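Local coordinates for BH2602 protein (Bacillus halodurans, PDB 3NWZ), which binds coenzyme A and, as a member of the hotdog-fold thioesterase superfamily, probably hydrolyses acyl-CoA thioesters, at the interface of chains A and B and the interface of chains C and B. Coordinates in Å, arbitrary orientation; residue numbers count along the deposited sequence, not the author numbering. Chains: chain A/B/C, BH2602 protein.

Contact 1: the interface of chains A and B. Residues chain A 138-139, 162; chain B 111, 138-139, 162.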
# COMPACT_ATOMS: atom_id res chain seq x y z
N GLN A 138 19.93 2.95 2.07
CA GLN A 138 19.47 2.42 0.77
C GLN A 138 18.04 2.80 0.42
O GLN A 138 17.76 3.18 -0.72
CB GLN A 138 19.55 0.88 0.74
CG GLN A 138 20.95 0.27 0.87
CD GLN A 138 20.89 -1.26 0.98
OE1 GLN A 138 20.38 -1.95 0.07
NE2 GLN A 138 21.38 -1.79 2.09
N ARG A 139 17.14 2.68 1.40
CA ARG A 139 15.73 2.96 1.21
C ARG A 139 15.27 4.22 1.97
O ARG A 139 15.68 4.47 3.11
CB ARG A 139 14.89 1.73 1.66
CG ARG A 139 13.40 1.84 1.37
CD ARG A 139 12.68 0.52 1.68
NE ARG A 139 12.68 0.25 3.11
CZ ARG A 139 11.63 0.42 3.91
NH1 ARG A 139 10.47 0.85 3.43
NH2 ARG A 139 11.75 0.18 5.20
N PHE A 162 14.93 4.22 -3.63
CA PHE A 162 16.18 3.53 -3.44
C PHE A 162 17.26 4.41 -4.00
O PHE A 162 17.05 5.11 -4.99
CB PHE A 162 16.17 2.20 -4.20
CG PHE A 162 15.90 1.02 -3.34
CD1 PHE A 162 16.95 0.31 -2.77
CD2 PHE A 162 14.60 0.65 -3.03
CE1 PHE A 162 16.71 -0.76 -1.91
CE2 PHE A 162 14.34 -0.41 -2.17
CZ PHE A 162 15.40 -1.12 -1.60
N SER B 111 9.33 -5.21 4.26
CA SER B 111 9.58 -3.80 4.02
C SER B 111 8.26 -3.06 3.74
O SER B 111 7.94 -2.06 4.41
CB SER B 111 10.55 -3.68 2.84
OG SER B 111 10.80 -2.35 2.46
N GLN B 138 18.63 -6.25 -4.09
CA GLN B 138 18.21 -5.52 -2.90
C GLN B 138 16.90 -5.95 -2.24
O GLN B 138 16.86 -6.13 -1.02
CB GLN B 138 18.18 -4.02 -3.21
CG GLN B 138 19.55 -3.48 -3.63
CD GLN B 138 19.49 -2.01 -4.05
OE1 GLN B 138 19.11 -1.69 -5.17
NE2 GLN B 138 19.85 -1.13 -3.13
N ARG B 139 15.83 -6.11 -3.02
CA ARG B 139 14.55 -6.55 -2.47
C ARG B 139 13.82 -7.56 -3.36
O ARG B 139 14.09 -7.67 -4.56
CB ARG B 139 13.62 -5.35 -2.18
CG ARG B 139 13.35 -4.38 -3.35
CD ARG B 139 12.49 -4.98 -4.46
NE ARG B 139 12.04 -3.99 -5.43
CZ ARG B 139 10.94 -3.26 -5.28
NH1 ARG B 139 10.19 -3.42 -4.20
NH2 ARG B 139 10.59 -2.37 -6.20
N PHE B 162 12.97 -6.94 2.08
CA PHE B 162 14.33 -6.41 2.05
C PHE B 162 15.31 -7.51 2.41
O PHE B 162 15.05 -8.29 3.32
CB PHE B 162 14.44 -5.27 3.07
CG PHE B 162 15.58 -4.31 2.81
CD1 PHE B 162 15.53 -3.43 1.74
CD2 PHE B 162 16.68 -4.27 3.66
CE1 PHE B 162 16.56 -2.50 1.53
CE2 PHE B 162 17.71 -3.36 3.46
CZ PHE B 162 17.65 -2.47 2.40
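A:Phe162 and B:Phe162 form the aromatic part of this contact, where strands 153-163 of chain A and 155-163 of chain B come together near the two-fold axis. The approach is a corner onto a rim: CZ of A:Phe162 lies in the plane of the B:Phe162 ring, at its edge, 3.6 Å from CE1. The B ring reaches this place because its CG stands anti to the backbone N (chi1 -159°), whereas the A ring leaves its backbone at a different first torsion, so the two halves are only roughly alike.

Each ring also packs against a glutamine of the other chain. CD of A:Gln138 sits 3.7 Å from CZ of B:Phe162, with amide and ring turned 43° apart. In the twin contact NE2 of B:Gln138 comes alongside the CD1–CE1 side of the A:Phe162 ring, and the planes are steeper, 73° apart.

Polar contact is slight. The two amides are nearly coplanar, and NE2 of B:Gln138 gives a weak hydrogen bond of 3.3 Å to OE1 of A:Gln138. A:Arg139, bent at chi3, offers a guanidinium face to OG of B:Ser111, which stands off-centre above the plane, 3.2 Å from CZ. B:Arg139 has another conformation and brings its CG to 4.2 Å from CZ of A:Phe162.

Since Gln138 and Arg139 are CoA-binding residues, this patch probably links subunit pairing to the shape of the CoA site.

Contact 2: the interface of chains C and B. Residues chain C 33, 36-37, 40; chain B 14, 16-17, 21, 25.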
# COMPACT_ATOMS: atom_id res chain seq x y z
N VAL C 33 -3.30 -16.77 30.64
CA VAL C 33 -4.41 -17.09 31.53
C VAL C 33 -5.10 -15.79 31.98
O VAL C 33 -6.33 -15.71 31.97
CB VAL C 33 -3.96 -17.91 32.78
CG1 VAL C 33 -5.19 -18.54 33.45
CG2 VAL C 33 -2.98 -19.01 32.37
N LEU C 36 -7.43 -14.49 28.99
CA LEU C 36 -8.64 -15.31 28.92
C LEU C 36 -9.57 -15.04 30.10
O LEU C 36 -10.78 -15.07 29.98
CB LEU C 36 -8.25 -16.79 28.93
CG LEU C 36 -7.12 -17.26 28.00
CD1 LEU C 36 -6.85 -18.74 28.23
CD2 LEU C 36 -7.49 -17.00 26.55
N LEU C 37 -8.96 -14.77 31.25
CA LEU C 37 -9.68 -14.48 32.48
C LEU C 37 -10.34 -13.11 32.40
O LEU C 37 -11.48 -12.94 32.83
CB LEU C 37 -8.70 -14.54 33.65
CG LEU C 37 -9.15 -15.17 34.97
CD1 LEU C 37 -10.07 -16.34 34.70
CD2 LEU C 37 -7.93 -15.62 35.76
N GLN C 40 -13.43 -13.43 29.91
CA GLN C 40 -14.76 -13.81 30.40
C GLN C 40 -15.42 -12.75 31.27
O GLN C 40 -16.65 -12.66 31.31
CB GLN C 40 -14.75 -15.16 31.13
CG GLN C 40 -13.69 -15.32 32.17
CD GLN C 40 -13.91 -16.55 33.03
OE1 GLN C 40 -14.27 -17.62 32.52
NE2 GLN C 40 -13.69 -16.42 34.32
N MSE B 14 -4.96 -19.56 38.88
CA MSE B 14 -5.68 -18.75 37.91
C MSE B 14 -6.45 -19.59 36.89
O MSE B 14 -7.54 -19.21 36.48
CB MSE B 14 -4.71 -17.83 37.17
CG MSE B 14 -3.94 -16.87 38.05
SE MSE B 14 -2.79 -15.66 37.05
CE MSE B 14 -1.16 -16.69 37.07
N ARG B 16 -8.58 -21.43 36.93
CA ARG B 16 -9.89 -21.84 37.43
C ARG B 16 -10.89 -21.03 36.60
O ARG B 16 -12.08 -20.94 36.91
CB ARG B 16 -10.05 -21.50 38.91
CG ARG B 16 -10.87 -20.25 39.21
CD ARG B 16 -10.15 -18.98 38.81
NE ARG B 16 -10.74 -17.82 39.47
CZ ARG B 16 -10.15 -16.63 39.57
NH1 ARG B 16 -8.94 -16.45 39.06
NH2 ARG B 16 -10.75 -15.63 40.20
N PHE B 17 -10.36 -20.44 35.54
CA PHE B 17 -11.10 -19.66 34.57
C PHE B 17 -12.14 -20.64 34.00
O PHE B 17 -13.02 -20.28 33.21
CB PHE B 17 -10.07 -19.17 33.52
CG PHE B 17 -10.49 -19.31 32.08
CD1 PHE B 17 -11.07 -18.24 31.41
CD2 PHE B 17 -10.23 -20.48 31.38
CE1 PHE B 17 -11.39 -18.33 30.05
CE2 PHE B 17 -10.54 -20.58 30.02
CZ PHE B 17 -11.12 -19.49 29.35
N ALA B 21 -16.00 -20.82 32.88
CA ALA B 21 -15.84 -21.02 31.44
C ALA B 21 -16.97 -21.76 30.74
O ALA B 21 -17.41 -22.82 31.18
CB ALA B 21 -14.52 -21.73 31.17
N GLU B 25 -14.81 -21.10 25.86
CA GLU B 25 -13.83 -20.64 26.84
C GLU B 25 -12.88 -21.78 27.15
O GLU B 25 -11.67 -21.59 27.28
CB GLU B 25 -14.50 -20.19 28.15
CG GLU B 25 -15.22 -18.85 28.10
CD GLU B 25 -15.64 -18.35 29.48
OE1 GLU B 25 -14.76 -18.18 30.35
OE2 GLU B 25 -16.85 -18.13 29.71
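OE1 of C:Gln40, a side-chain amide oxygen, is placed 3.0 Å from the backbone carbonyl O of B:Phe17 and also against OE1 of B:Glu25. All three atoms can only accept as modelled, and the approach to the carboxylate is too short to trust. A flipped amide, with NE2 here as donor, is probably the better reading. In this member of the hotdog-fold thioesterase superfamily, helix 23-40 of chain C receives the N-terminal segment of chain B. The amide reaches B:Phe17 with its CG between the backbone N and the carbonyl carbon (chi1 49°).

The B:Phe17 ring lies across the helix and turns its CD1–CE1 side to it, CE1 3.7 Å from CB of C:Leu36 and CD1 3.7 Å from CD of C:Gln40. B:Ala21 CB of its own chain rests over one face, toward the rim. C:Leu37 runs past B:Phe17 in the opposite direction and, through CD2, meets NH1 of B:Arg16 at 3.5 Å, the two side chains crossing at about a right angle. Replacing B:Phe17 by an alanine would probably open a gap beside CB of C:Leu36 and take away the ring that packs on CD of C:Gln40. CG1 of C:Val33 lies 3.8 Å from CB of B:Met14, a poorly ordered selenomethionine.

Contact 3: the interface of chains C and B. Residues chain C 11; chain B 15, 18, 29-30.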
# COMPACT_ATOMS: atom_id res chain seq x y z
N VAL C 11 -7.40 -30.05 30.21
CA VAL C 11 -6.37 -29.02 30.18
C VAL C 11 -5.42 -29.18 31.36
O VAL C 11 -4.25 -28.81 31.29
CB VAL C 11 -6.99 -27.59 30.24
CG1 VAL C 11 -8.02 -27.42 29.13
CG2 VAL C 11 -7.62 -27.35 31.60
N GLU B 15 -5.90 -20.74 36.48
CA GLU B 15 -6.61 -21.54 35.50
C GLU B 15 -7.94 -22.12 35.98
O GLU B 15 -8.38 -23.16 35.49
CB GLU B 15 -5.72 -22.66 34.93
CG GLU B 15 -4.92 -22.22 33.70
CD GLU B 15 -4.28 -23.38 32.93
OE1 GLU B 15 -4.98 -24.39 32.68
OE2 GLU B 15 -3.09 -23.26 32.55
N LEU B 18 -12.03 -21.88 34.46
CA LEU B 18 -12.89 -22.98 34.06
C LEU B 18 -14.14 -23.03 34.94
O LEU B 18 -15.22 -23.43 34.51
CB LEU B 18 -12.09 -24.28 34.20
CG LEU B 18 -10.73 -24.23 33.48
CD1 LEU B 18 -9.76 -25.23 34.10
CD2 LEU B 18 -10.95 -24.51 32.00
N LEU B 29 -8.92 -22.27 25.43
CA LEU B 29 -7.83 -22.49 26.36
C LEU B 29 -7.11 -23.79 26.03
O LEU B 29 -5.89 -23.87 26.14
CB LEU B 29 -8.34 -22.55 27.79
CG LEU B 29 -7.32 -23.08 28.78
CD1 LEU B 29 -6.02 -22.32 28.63
CD2 LEU B 29 -7.87 -22.98 30.21
N SER B 30 -7.88 -24.80 25.63
CA SER B 30 -7.31 -26.09 25.28
C SER B 30 -6.37 -25.93 24.11
O SER B 30 -5.23 -26.39 24.15
CB SER B 30 -8.42 -27.08 24.92
OG SER B 30 -7.88 -28.19 24.22
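The carboxylate of B:Glu15 is the flat group that meets C:Val11, and the meeting is end-on: CG2 of the valine lies 4.1 Å beyond OE1, nearly in line with the CD–OE1 bond, rather than over a face of the carboxylate. This is a loose contact between a polar atom and a methyl group, and the extended chain of B:Glu15 beyond CG carries the carboxylate out to it.

Apolar packing does the main work. The same methyl, CG2, meets CD1 of B:Leu18 at 3.9 Å, the two side chains sliding past each other in opposite directions. With chi1 at -54°, C:Val11 holds CG1 anti to its carbonyl carbon, and the two methyls diverge: CG2 goes to B:Leu18 and B:Glu15, CG1 toward helix 23-40 of chain B. There CG1 rests 4.1 Å from CA of B:Ser30, so the serine is met through its backbone. CG of B:Leu29, on the same helix, stands a little farther off, 4.4 Å from CG1.

Within chain B the receiving surface is itself knit together. CD2 of B:Leu29 packs 3.9 Å from CD2 of B:Leu18, joining the helix to the N-terminal loop behind the valine.

C:Val11 buries 63 Å² against chain B. The site probably helps to hold the N-terminal segment of chain C against chain B, and with it the B–C pair together.

Contacts 2 and 3 are neighbours, their C-alpha centres about 7 Å apart, and both belong to the B–C interface; contact 1, between chains A and B, lies about 45 Å from each. Residues 14-18 of chain B serve both neighbours, and helix 23-40 takes part from chain C in contact 2 and from chain B in both. N-terminal segments and helices pack against each other across the subunits at one end, while chain B meets chain A through its strands and the loop residue before strand 139-147 at the other. Chain B so bridges two different interfaces, as suits the four-copy deposited assembly, which may be the working tetramer.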